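Local coordinates for protein putative trimethylamine methyltransferase (Rhizobium meliloti, PDB 4YYC) that probably transfers methyl groups, perhaps from a methylated amine, at residues E52-E57 with A343-R348; A246-V251 with L294-A299; V271-I276 with P353-G358; V284-T289 with S337-G342; P329-P334 with A393-G398. All coordinates share one frame; numbering follows the deposited sequence.

Contacts 2, 3 and 4 lie within what is probably the TIM barrel of this family; contacts 1 and 5 join other parts of the chain to it. Contact 3 lies nearest the middle of the chain, its centre about 8 Å from it. The side chain of R355 in contact 3 is about 3 Å from a bound unknown ligand, probably from the crystallisation liquor. In contact 5 the side chain of W395 is about 5 Å from a bound unknown ligand. Contacts 2 and 3 touch through S248 OG and F275 N. Contacts 1 and 4 share helix 334-350, with centres about 11 Å apart. T356 of contact 3 meets S340 of contact 4. Contacts 1, 2, 4 and 5 also border the second subunit.

Contact 1. Residues E52-E57 with A343-R348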
# COMPACT_ATOMS: atom_id res chain seq x y z
N GLU A 52 7.43 -11.13 -4.71
CA GLU A 52 7.15 -12.02 -5.85
C GLU A 52 5.77 -12.61 -5.75
O GLU A 52 5.36 -13.00 -4.66
CB GLU A 52 8.07 -13.20 -5.84
CG GLU A 52 9.50 -12.86 -5.69
CD GLU A 52 10.39 -14.07 -5.91
OE1 GLU A 52 10.07 -15.25 -5.55
OE2 GLU A 52 11.45 -13.84 -6.43
N VAL A 53 5.09 -12.69 -6.89
CA VAL A 53 3.83 -13.37 -7.03
C VAL A 53 3.83 -14.64 -7.88
O VAL A 53 2.87 -15.37 -7.82
CB VAL A 53 2.73 -12.43 -7.48
CG1 VAL A 53 2.61 -11.28 -6.48
CG2 VAL A 53 2.98 -11.92 -8.89
N LEU A 54 4.87 -14.89 -8.67
CA LEU A 54 4.93 -16.09 -9.50
C LEU A 54 6.07 -16.94 -9.02
O LEU A 54 7.13 -16.42 -8.68
CB LEU A 54 5.18 -15.73 -10.95
CG LEU A 54 4.14 -14.86 -11.65
CD1 LEU A 54 4.60 -14.32 -12.99
CD2 LEU A 54 2.86 -15.68 -11.73
N ASP A 55 5.84 -18.25 -8.95
CA ASP A 55 6.93 -19.19 -8.67
C ASP A 55 7.63 -19.61 -9.95
O ASP A 55 7.23 -19.16 -11.03
CB ASP A 55 6.44 -20.40 -7.85
CG ASP A 55 5.47 -21.31 -8.61
OD1 ASP A 55 5.31 -21.27 -9.86
OD2 ASP A 55 4.89 -22.16 -7.91
N GLU A 56 8.67 -20.44 -9.84
CA GLU A 56 9.51 -20.74 -10.99
C GLU A 56 8.67 -21.33 -12.12
O GLU A 56 8.86 -20.97 -13.28
CB GLU A 56 10.64 -21.70 -10.62
CG GLU A 56 11.62 -22.01 -11.75
CD GLU A 56 12.40 -20.82 -12.32
OE1 GLU A 56 12.62 -19.79 -11.61
OE2 GLU A 56 12.85 -20.91 -13.49
N GLU A 57 7.75 -22.24 -11.78
CA GLU A 57 6.92 -22.89 -12.80
C GLU A 57 6.04 -21.87 -13.52
O GLU A 57 5.90 -21.94 -14.73
CB GLU A 57 6.07 -24.02 -12.23
CG GLU A 57 4.86 -24.41 -13.10
N ALA A 343 5.38 -8.80 -13.70
CA ALA A 343 6.16 -8.25 -14.81
C ALA A 343 7.57 -7.89 -14.32
O ALA A 343 8.58 -8.05 -15.02
CB ALA A 343 5.46 -7.04 -15.42
N ALA A 344 7.68 -7.38 -13.10
CA ALA A 344 9.00 -7.09 -12.52
C ALA A 344 9.88 -8.33 -12.42
O ALA A 344 11.09 -8.28 -12.72
CB ALA A 344 8.84 -6.45 -11.15
N GLN A 345 9.28 -9.45 -12.03
CA GLN A 345 9.99 -10.70 -12.01
C GLN A 345 10.48 -11.07 -13.39
O GLN A 345 11.66 -11.47 -13.54
CB GLN A 345 9.12 -11.84 -11.47
CG GLN A 345 8.71 -11.66 -10.03
CD GLN A 345 7.88 -12.82 -9.50
OE1 GLN A 345 6.66 -12.69 -9.33
NE2 GLN A 345 8.53 -13.94 -9.30
N LEU A 346 9.62 -10.94 -14.38
CA LEU A 346 10.00 -11.27 -15.78
C LEU A 346 11.08 -10.35 -16.31
O LEU A 346 11.97 -10.78 -17.06
CB LEU A 346 8.78 -11.22 -16.68
CG LEU A 346 7.75 -12.31 -16.36
CD1 LEU A 346 6.45 -11.93 -17.06
CD2 LEU A 346 8.23 -13.70 -16.71
N ALA A 347 11.03 -9.08 -15.91
CA ALA A 347 12.06 -8.10 -16.31
C ALA A 347 13.43 -8.41 -15.72
O ALA A 347 14.47 -8.34 -16.43
CB ALA A 347 11.61 -6.70 -15.92
N ARG A 348 13.46 -8.82 -14.47
CA ARG A 348 14.75 -9.17 -13.82
C ARG A 348 15.35 -10.37 -14.52
O ARG A 348 16.56 -10.43 -14.76
CB ARG A 348 14.59 -9.41 -12.32
CG ARG A 348 14.42 -8.13 -11.49
CD ARG A 348 14.42 -8.43 -10.00
NE ARG A 348 13.20 -9.08 -9.52
CZ ARG A 348 12.07 -8.46 -9.20
NH1 ARG A 348 11.94 -7.15 -9.29
NH2 ARG A 348 11.03 -9.19 -8.78
O HOH W 1 11.42 -14.06 -9.59
O HOH W 2 11.96 -11.63 -7.69
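Q345 reaches V53 and L54 with an extended chain: CG is trans to its own carbonyl carbon (chi1 -64°) and CD runs straight on (chi2 -179°). This carries the amide off helix 334-350 to the loop 52-55. OE1 of Q345 accepts from N of V53 at 2.9 Å and from N of L54, also at 2.9 Å. The L54 donor lies in the carbonyl plane, on a lone pair, while the V53 donor sits above that plane. NE2 of Q345 gives a nearly straight bond (171°) to O of L54 at 2.9 Å, close to the amide plane. Three bonds thus set the rotation of the amide. The E52 side chain crosses that of Q345 at about a right angle, yet its carboxylate lies nearly parallel to the amide. CB of E52 is 3.6 Å from NE2 of Q345. One water joins Q345 NE2 to E52 OE2; a second joins that oxygen to R348 NH2. E52 OE1 forms a salt bridge with R49 of the second subunit. A leucine in place of Q345 would probably leave the N-H groups of V53 and L54 without their acceptor and O of L54 without its donor. D55 caps the start of helix 56-73 through G58 N. L346 packs on L59 and I62 of that helix, and A343, A344 and A347 pack on F354 of strand 354-355.

Contact 2. Residues A246-V251 with L294-A299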
# COMPACT_ATOMS: atom_id res chain seq x y z
N ALA A 246 4.19 0.78 -27.01
CA ALA A 246 3.52 -0.08 -27.96
C ALA A 246 2.09 0.37 -28.05
O ALA A 246 1.49 0.82 -27.04
CB ALA A 246 3.56 -1.53 -27.55
N ASN A 247 1.52 0.22 -29.22
CA ASN A 247 0.09 0.34 -29.43
C ASN A 247 -0.52 -1.02 -29.17
O ASN A 247 -0.86 -1.78 -30.06
CB ASN A 247 -0.20 0.83 -30.85
CG ASN A 247 -1.67 1.13 -31.06
OD1 ASN A 247 -2.46 1.18 -30.11
ND2 ASN A 247 -2.06 1.29 -32.33
N SER A 248 -0.62 -1.37 -27.90
CA SER A 248 -1.07 -2.69 -27.51
C SER A 248 -2.52 -2.87 -27.98
O SER A 248 -3.29 -1.90 -27.86
CB SER A 248 -0.96 -2.85 -25.99
OG SER A 248 0.36 -2.47 -25.56
N PRO A 249 -2.92 -4.04 -28.51
CA PRO A 249 -2.09 -5.26 -28.54
C PRO A 249 -1.17 -5.40 -29.76
O PRO A 249 -1.63 -5.32 -30.90
CB PRO A 249 -3.12 -6.40 -28.53
CG PRO A 249 -4.35 -5.78 -29.16
CD PRO A 249 -4.34 -4.32 -28.77
N MSE A 250 0.11 -5.67 -29.48
CA MSE A 250 1.07 -6.31 -30.39
C MSE A 250 1.31 -5.49 -31.65
O MSE A 250 1.50 -6.04 -32.72
CB MSE A 250 0.59 -7.77 -30.65
CG MSE A 250 0.59 -8.59 -29.34
SE MSE A 250 -0.17 -10.38 -29.70
CE MSE A 250 -2.10 -9.92 -29.65
N VAL A 251 1.32 -4.16 -31.52
CA VAL A 251 1.65 -3.29 -32.65
C VAL A 251 2.64 -2.26 -32.15
O VAL A 251 2.42 -1.66 -31.09
CB VAL A 251 0.40 -2.54 -33.17
CG1 VAL A 251 0.76 -1.46 -34.20
CG2 VAL A 251 -0.60 -3.52 -33.79
N LEU A 294 5.06 -9.43 -22.13
CA LEU A 294 6.39 -9.94 -22.32
C LEU A 294 6.70 -10.05 -23.82
O LEU A 294 7.81 -9.72 -24.25
CB LEU A 294 6.59 -11.29 -21.60
CG LEU A 294 7.95 -11.95 -21.77
CD1 LEU A 294 9.07 -11.02 -21.30
CD2 LEU A 294 7.96 -13.27 -20.99
N ALA A 295 5.72 -10.48 -24.62
CA ALA A 295 5.91 -10.55 -26.10
C ALA A 295 6.19 -9.17 -26.69
O ALA A 295 7.15 -9.00 -27.44
CB ALA A 295 4.68 -11.18 -26.75
N GLU A 296 5.41 -8.17 -26.30
CA GLU A 296 5.58 -6.80 -26.82
C GLU A 296 6.94 -6.24 -26.41
O GLU A 296 7.64 -5.67 -27.23
CB GLU A 296 4.46 -5.89 -26.34
CG GLU A 296 3.12 -6.25 -26.90
CD GLU A 296 1.99 -5.36 -26.46
OE1 GLU A 296 2.21 -4.31 -25.80
OE2 GLU A 296 0.82 -5.70 -26.77
N VAL A 297 7.33 -6.43 -25.14
CA VAL A 297 8.62 -5.93 -24.70
C VAL A 297 9.78 -6.64 -25.36
O VAL A 297 10.74 -6.00 -25.78
CB VAL A 297 8.75 -5.93 -23.14
CG1 VAL A 297 10.20 -5.66 -22.74
CG2 VAL A 297 7.76 -4.96 -22.52
N LEU A 298 9.70 -7.96 -25.47
CA LEU A 298 10.78 -8.67 -26.16
C LEU A 298 11.02 -8.09 -27.57
O LEU A 298 12.17 -7.86 -27.94
CB LEU A 298 10.48 -10.18 -26.21
CG LEU A 298 10.72 -10.97 -24.93
CD1 LEU A 298 10.09 -12.34 -25.00
CD2 LEU A 298 12.21 -11.12 -24.63
N ALA A 299 9.97 -7.90 -28.33
CA ALA A 299 10.11 -7.42 -29.71
C ALA A 299 10.63 -5.98 -29.74
O ALA A 299 11.58 -5.68 -30.46
CB ALA A 299 8.79 -7.54 -30.42
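M250 and E296 bring their CA atoms to 5.8 Å, where the loop 246-251, with a cis peptide before P249 and positive phi at M250, passes helix 286-307. The extended chain of E296 carries its carboxylate from the helix to the loop. OE1 of E296 accepts from OG of S248 at 2.6 Å, using the syn lone pair. OE2 of E296 accepts from N of M250 at 2.8 Å, and this donor comes from well above the carboxylate plane (54° out of it). Q292 NE2 is a further donor to OE2. The buried acid is therefore held at both oxygens. The loop follows strand 240-245 at its carboxyl end, and the helix follows strand 269-277, the next strand of the probable TIM barrel. The contact thus ties a strand-end loop to a helix of the outer layer. CB of A246 packs 3.6 Å from OE1 of E296. CA of P249 comes to 3.4 Å from OE2 of E296. The selenomethionine M250 crosses E296 at about a right angle, with CG 3.9 Å from OE2 of E296, and its end then leads away. With an alanine in place of E296, the N-H of M250 and the hydroxyl of S248 would probably lose their acceptor, and a gap would open beside the loop. P249 packs on S443 of the second subunit. S248 OG also accepts from N of F275.

Contact 3. Residues V271-I276 with P353-G358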
# COMPACT_ATOMS: atom_id res chain seq x y z
N VAL A 271 12.28 3.54 -23.09
CA VAL A 271 11.45 2.86 -22.11
C VAL A 271 10.34 2.18 -22.89
O VAL A 271 9.33 2.82 -23.21
CB VAL A 271 10.87 3.84 -21.04
CG1 VAL A 271 10.15 3.05 -19.94
CG2 VAL A 271 11.95 4.77 -20.50
N VAL A 272 10.51 0.90 -23.21
CA VAL A 272 9.57 0.20 -24.10
C VAL A 272 8.36 -0.26 -23.30
O VAL A 272 8.47 -1.17 -22.46
CB VAL A 272 10.26 -1.00 -24.83
CG1 VAL A 272 9.22 -1.77 -25.65
CG2 VAL A 272 11.35 -0.49 -25.71
N SER A 273 7.21 0.32 -23.58
CA SER A 273 6.09 0.25 -22.65
C SER A 273 4.78 -0.11 -23.34
O SER A 273 4.12 0.73 -23.95
CB SER A 273 5.91 1.62 -21.92
OG SER A 273 7.10 1.96 -21.20
N PRO A 274 4.36 -1.37 -23.22
CA PRO A 274 2.97 -1.71 -23.49
C PRO A 274 2.04 -0.73 -22.78
O PRO A 274 2.34 -0.30 -21.65
CB PRO A 274 2.87 -3.13 -22.91
CG PRO A 274 4.24 -3.69 -23.13
CD PRO A 274 5.17 -2.56 -22.86
N PHE A 275 0.95 -0.37 -23.42
CA PHE A 275 -0.04 0.53 -22.84
C PHE A 275 -1.35 -0.23 -22.78
O PHE A 275 -2.05 -0.35 -23.80
CB PHE A 275 -0.17 1.79 -23.68
CG PHE A 275 -1.06 2.83 -23.06
CD1 PHE A 275 -0.54 3.72 -22.13
CD2 PHE A 275 -2.40 2.87 -23.36
CE1 PHE A 275 -1.36 4.66 -21.52
CE2 PHE A 275 -3.24 3.82 -22.76
CZ PHE A 275 -2.71 4.71 -21.85
N ILE A 276 -1.67 -0.74 -21.60
CA ILE A 276 -2.69 -1.75 -21.48
C ILE A 276 -3.74 -1.44 -20.43
O ILE A 276 -3.41 -1.05 -19.31
CB ILE A 276 -2.05 -3.09 -21.21
CG1 ILE A 276 -1.46 -3.60 -22.55
CG2 ILE A 276 -2.98 -4.14 -20.64
CD1 ILE A 276 -0.53 -4.73 -22.31
N PRO A 353 16.36 -3.14 -16.92
CA PRO A 353 15.69 -2.32 -15.90
C PRO A 353 14.19 -2.17 -16.17
O PRO A 353 13.76 -2.21 -17.31
CB PRO A 353 16.40 -0.96 -16.01
CG PRO A 353 17.64 -1.23 -16.76
CD PRO A 353 17.35 -2.37 -17.69
N PHE A 354 13.41 -2.05 -15.10
CA PHE A 354 11.96 -2.19 -15.14
C PHE A 354 11.29 -0.86 -14.77
O PHE A 354 11.68 -0.19 -13.82
CB PHE A 354 11.57 -3.30 -14.13
CG PHE A 354 10.12 -3.54 -14.05
CD1 PHE A 354 9.41 -3.93 -15.15
CD2 PHE A 354 9.46 -3.37 -12.85
CE1 PHE A 354 8.03 -4.15 -15.08
CE2 PHE A 354 8.11 -3.57 -12.75
CZ PHE A 354 7.39 -3.99 -13.87
N ARG A 355 10.23 -0.53 -15.52
CA ARG A 355 9.37 0.63 -15.26
C ARG A 355 7.94 0.15 -15.19
O ARG A 355 7.48 -0.63 -16.02
CB ARG A 355 9.48 1.66 -16.40
CG ARG A 355 8.44 2.79 -16.40
CD ARG A 355 7.27 2.48 -17.31
NE ARG A 355 6.08 3.24 -16.97
CZ ARG A 355 5.15 3.63 -17.84
NH1 ARG A 355 5.29 3.49 -19.15
NH2 ARG A 355 4.07 4.22 -17.37
N THR A 356 7.22 0.59 -14.17
CA THR A 356 5.78 0.36 -14.01
C THR A 356 5.29 1.28 -12.89
O THR A 356 6.04 2.01 -12.28
CB THR A 356 5.39 -1.12 -13.67
OG1 THR A 356 3.99 -1.33 -13.96
CG2 THR A 356 5.63 -1.46 -12.21
N GLY A 357 3.99 1.24 -12.66
CA GLY A 357 3.42 1.84 -11.45
C GLY A 357 3.41 3.33 -11.37
O GLY A 357 3.25 4.03 -12.39
N GLY A 358 3.64 3.81 -10.18
CA GLY A 358 3.47 5.23 -9.89
C GLY A 358 2.28 5.48 -8.99
O GLY A 358 1.76 4.58 -8.35
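V271 and R355 are 7.5 Å apart at their CA atoms, on strands that do not pair directly: 269-277 and 354-355 each run parallel to strand 313-322. The three lie side by side, probably in a TIM barrel, with 313-322 between the other two. The CB atoms of V271, S273 and R355 all point toward the opposing segment. R355 has CG trans to its backbone N (chi1 168°), and the chain then bends at chi2 (-96°). Its aliphatic part crosses V271 at about a right angle. CG1 of V271 sits 3.9 Å from CB of R355 and also 3.9 Å from CD of R355. NH1 of R355 makes a weak bond to OG of S273 at 3.1 Å, and the serine oxygen lies at the edge of the guanidinium, in its plane. NH2 of R355 turns to the unknown ligand and bonds to one of its oxygens. The arginine thus lines the place where this molecule, probably from the crystallisation liquor, is bound. L243 and H391 also pack against the arginine. The hydroxyl of S273 donates within its own strand to O of V271 at 3.1 Å, from above the carbonyl plane (70° out of it).

Contact 4. Residues V284-T289 with S337-G342; sequences VTVAGT and SLVSYG
V286 and V339 meet methyl to methyl, where two helices bring their CA atoms to 5.5 Å. CG1 of V286 lies 3.9 Å from CG2 of V339 and 4.1 Å from CB of L338. The two valines slide past each other in opposite directions. T289 adds a second apolar touch: its CG2 is 3.9 Å from CG2 of V339 and 3.9 Å from CG1 of V339. The methyl of T289 is trans to the backbone N, because chi1 of -68° sets OG1 beside that N instead. OG1 thus keeps off the valine and is hydrogen-bonded to S282 and S278. No hydrogen bond joins the two segments. Further out, T285 is the N-cap residue of helix 286-307, and its backbone O accepts from N of T289 at 3.0 Å. OG1 of T285 bonds to A430 O of the second subunit. V424 of that subunit packs on V286, and G423 packs on L338. L290 and I293 extend the apolar patch around V339, and V53 lies against L338. This is side-by-side packing of successive outer helices, 286-307 and 334-350, as in a beta/alpha barrel, with the dimer partner covering one end.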
# COMPACT_ATOMS: atom_id res chain seq x y z
N VAL A 284 -8.35 -10.18 -20.20
CA VAL A 284 -8.86 -9.70 -18.93
C VAL A 284 -8.10 -10.34 -17.75
O VAL A 284 -8.08 -9.79 -16.64
CB VAL A 284 -10.38 -9.96 -18.82
CG1 VAL A 284 -10.67 -11.42 -18.55
CG2 VAL A 284 -11.00 -9.02 -17.80
N THR A 285 -7.43 -11.45 -17.99
CA THR A 285 -6.70 -12.14 -16.91
C THR A 285 -5.24 -11.68 -16.74
O THR A 285 -4.59 -11.18 -17.68
CB THR A 285 -6.72 -13.64 -17.15
OG1 THR A 285 -6.13 -13.87 -18.43
CG2 THR A 285 -8.12 -14.19 -17.12
N VAL A 286 -4.72 -11.90 -15.54
CA VAL A 286 -3.36 -11.51 -15.18
C VAL A 286 -2.36 -12.28 -16.04
O VAL A 286 -1.48 -11.68 -16.67
CB VAL A 286 -3.10 -11.73 -13.68
CG1 VAL A 286 -1.61 -11.51 -13.34
CG2 VAL A 286 -3.98 -10.78 -12.91
N ALA A 287 -2.50 -13.61 -16.09
CA ALA A 287 -1.57 -14.39 -16.85
C ALA A 287 -1.55 -14.05 -18.35
O ALA A 287 -0.48 -13.97 -18.95
CB ALA A 287 -1.81 -15.86 -16.68
N GLY A 288 -2.72 -13.83 -18.95
CA GLY A 288 -2.77 -13.46 -20.35
C GLY A 288 -2.17 -12.10 -20.62
O GLY A 288 -1.49 -11.91 -21.65
N THR A 289 -2.44 -11.16 -19.72
CA THR A 289 -1.87 -9.83 -19.81
C THR A 289 -0.33 -9.90 -19.73
O THR A 289 0.34 -9.28 -20.54
CB THR A 289 -2.44 -8.92 -18.70
OG1 THR A 289 -3.84 -8.69 -18.97
CG2 THR A 289 -1.74 -7.58 -18.61
N SER A 337 -1.94 -4.73 -9.88
CA SER A 337 -0.82 -4.92 -8.97
C SER A 337 -0.17 -6.28 -9.21
O SER A 337 1.05 -6.40 -9.23
CB SER A 337 -1.23 -4.77 -7.50
OG SER A 337 -1.37 -3.38 -7.19
N LEU A 338 -0.98 -7.30 -9.38
CA LEU A 338 -0.44 -8.63 -9.64
C LEU A 338 0.30 -8.69 -10.96
O LEU A 338 1.40 -9.26 -11.04
CB LEU A 338 -1.56 -9.69 -9.65
CG LEU A 338 -2.20 -9.91 -8.28
CD1 LEU A 338 -3.46 -10.77 -8.42
CD2 LEU A 338 -1.29 -10.48 -7.23
N VAL A 339 -0.27 -8.09 -11.98
CA VAL A 339 0.43 -7.96 -13.28
C VAL A 339 1.81 -7.30 -13.07
O VAL A 339 2.83 -7.79 -13.53
CB VAL A 339 -0.37 -7.12 -14.29
CG1 VAL A 339 0.46 -6.69 -15.52
CG2 VAL A 339 -1.62 -7.87 -14.74
N SER A 340 1.83 -6.17 -12.36
CA SER A 340 3.08 -5.46 -12.23
C SER A 340 4.11 -6.14 -11.37
O SER A 340 5.32 -6.12 -11.68
CB SER A 340 2.86 -4.03 -11.78
OG SER A 340 2.21 -3.31 -12.80
N TYR A 341 3.67 -6.81 -10.30
CA TYR A 341 4.63 -7.61 -9.51
C TYR A 341 5.24 -8.70 -10.39
O TYR A 341 6.44 -8.95 -10.34
CB TYR A 341 3.96 -8.28 -8.31
CG TYR A 341 3.74 -7.44 -7.06
CD1 TYR A 341 4.80 -6.80 -6.42
CD2 TYR A 341 2.47 -7.30 -6.51
CE1 TYR A 341 4.61 -6.09 -5.24
CE2 TYR A 341 2.27 -6.54 -5.36
CZ TYR A 341 3.34 -5.96 -4.74
OH TYR A 341 3.18 -5.21 -3.60
N GLY A 342 4.40 -9.38 -11.16
CA GLY A 342 4.84 -10.44 -12.02
C GLY A 342 5.74 -9.93 -13.14
O GLY A 342 6.78 -10.56 -13.48

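Contact 5. Residues P329-P334 with A393-G398; sequences PTFGTP and AGWLEG
F331 and W395 form a T-shaped (edge-to-face) pair, in which the edge of the indole points at the phenyl face. F331 holds CG beside its backbone N (chi1 -61°). W395 takes the other course: CG is trans to the backbone N (chi1 171°), which sends the indole across toward F331. The ring planes stand 74° apart. The F331 centroid is 5.6 Å from that of the five-membered ring of W395. Between the two rings, CZ2 of W395 comes nearest, 3.9 Å from CZ of F331. G398, at positive phi, brings its CA to 3.8 Å from CE1 of F331, obliquely to the ring. NE1 of W395 lies over the phenyl face, but its hydrogen bond goes to O of C361. H391 stacks edge-to-face on W395 in turn. F318, A320 and L360 pack against F331. F331 follows strand 329-330, which pairs antiparallel with strand 313-322 of the large sheet; W395 is on strand 395-396, an edge strand of another within this chain. The unknown ligand is about 5 Å from the W395 side chain. Cohesion here rests on apolar packing and on the weakly positive indole edge against the phenyl pi cloud.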
# COMPACT_ATOMS: atom_id res chain seq x y z
N PRO A 329 -11.35 3.02 -17.61
CA PRO A 329 -10.04 2.71 -17.01
C PRO A 329 -10.08 2.78 -15.51
O PRO A 329 -10.64 3.74 -14.98
CB PRO A 329 -9.13 3.81 -17.51
CG PRO A 329 -9.84 4.38 -18.65
CD PRO A 329 -11.29 4.22 -18.44
N THR A 330 -9.58 1.76 -14.84
CA THR A 330 -9.65 1.69 -13.37
C THR A 330 -8.30 1.34 -12.80
O THR A 330 -7.51 0.64 -13.40
CB THR A 330 -10.70 0.67 -12.93
OG1 THR A 330 -10.34 -0.63 -13.41
CG2 THR A 330 -12.03 1.00 -13.49
N PHE A 331 -8.04 1.86 -11.60
CA PHE A 331 -6.72 1.81 -11.01
C PHE A 331 -6.84 1.37 -9.55
O PHE A 331 -7.90 1.49 -8.93
CB PHE A 331 -6.12 3.24 -11.02
CG PHE A 331 -5.97 3.80 -12.40
CD1 PHE A 331 -7.03 4.47 -12.99
CD2 PHE A 331 -4.82 3.59 -13.11
CE1 PHE A 331 -6.92 4.96 -14.29
CE2 PHE A 331 -4.70 4.07 -14.42
CZ PHE A 331 -5.77 4.78 -14.98
N GLY A 332 -5.71 0.92 -9.01
CA GLY A 332 -5.69 0.61 -7.60
C GLY A 332 -6.33 -0.69 -7.19
O GLY A 332 -6.49 -0.94 -6.02
N THR A 333 -6.67 -1.51 -8.18
CA THR A 333 -7.37 -2.76 -8.00
C THR A 333 -6.36 -3.89 -7.97
O THR A 333 -5.17 -3.69 -8.27
CB THR A 333 -8.35 -2.96 -9.18
OG1 THR A 333 -7.64 -2.69 -10.38
CG2 THR A 333 -9.50 -2.00 -9.09
N PRO A 334 -6.80 -5.10 -7.63
CA PRO A 334 -5.80 -6.17 -7.44
C PRO A 334 -5.08 -6.60 -8.69
O PRO A 334 -3.86 -6.82 -8.67
CB PRO A 334 -6.64 -7.33 -6.89
CG PRO A 334 -7.82 -6.69 -6.28
CD PRO A 334 -8.11 -5.46 -7.06
N ALA A 393 4.24 11.20 -9.15
CA ALA A 393 3.44 12.26 -8.50
C ALA A 393 2.72 13.10 -9.48
O ALA A 393 3.30 13.47 -10.54
CB ALA A 393 4.28 13.13 -7.61
N GLY A 394 1.52 13.49 -9.15
CA GLY A 394 0.76 14.46 -9.92
C GLY A 394 -0.39 13.98 -10.78
O GLY A 394 -1.22 14.81 -11.21
N TRP A 395 -0.45 12.68 -11.09
CA TRP A 395 -1.52 12.14 -11.94
C TRP A 395 -2.88 12.15 -11.26
O TRP A 395 -3.03 11.65 -10.13
CB TRP A 395 -1.14 10.70 -12.28
CG TRP A 395 -2.09 9.80 -12.96
CD1 TRP A 395 -3.30 9.34 -12.51
CD2 TRP A 395 -1.87 9.14 -14.21
NE1 TRP A 395 -3.80 8.39 -13.38
CE2 TRP A 395 -2.95 8.26 -14.44
CE3 TRP A 395 -0.86 9.22 -15.19
CZ2 TRP A 395 -3.05 7.49 -15.57
CZ3 TRP A 395 -0.97 8.44 -16.29
CH2 TRP A 395 -2.06 7.61 -16.48
N LEU A 396 -3.89 12.61 -11.99
CA LEU A 396 -5.25 12.54 -11.55
C LEU A 396 -6.11 12.24 -12.77
O LEU A 396 -5.69 12.42 -13.94
CB LEU A 396 -5.61 13.92 -10.89
CG LEU A 396 -6.81 14.00 -9.99
CD1 LEU A 396 -6.71 13.05 -8.80
CD2 LEU A 396 -6.94 15.42 -9.48
N GLU A 397 -7.33 11.79 -12.54
CA GLU A 397 -8.35 11.67 -13.54
C GLU A 397 -7.88 10.77 -14.67
O GLU A 397 -8.03 11.06 -15.85
CB GLU A 397 -8.81 13.08 -14.03
CG GLU A 397 -10.16 13.04 -14.66
CD GLU A 397 -10.51 14.35 -15.32
OE1 GLU A 397 -10.60 15.40 -14.62
OE2 GLU A 397 -10.65 14.37 -16.56
N GLY A 398 -7.27 9.64 -14.31
CA GLY A 398 -6.94 8.65 -15.29
C GLY A 398 -5.89 9.07 -16.28
O GLY A 398 -5.77 8.47 -17.38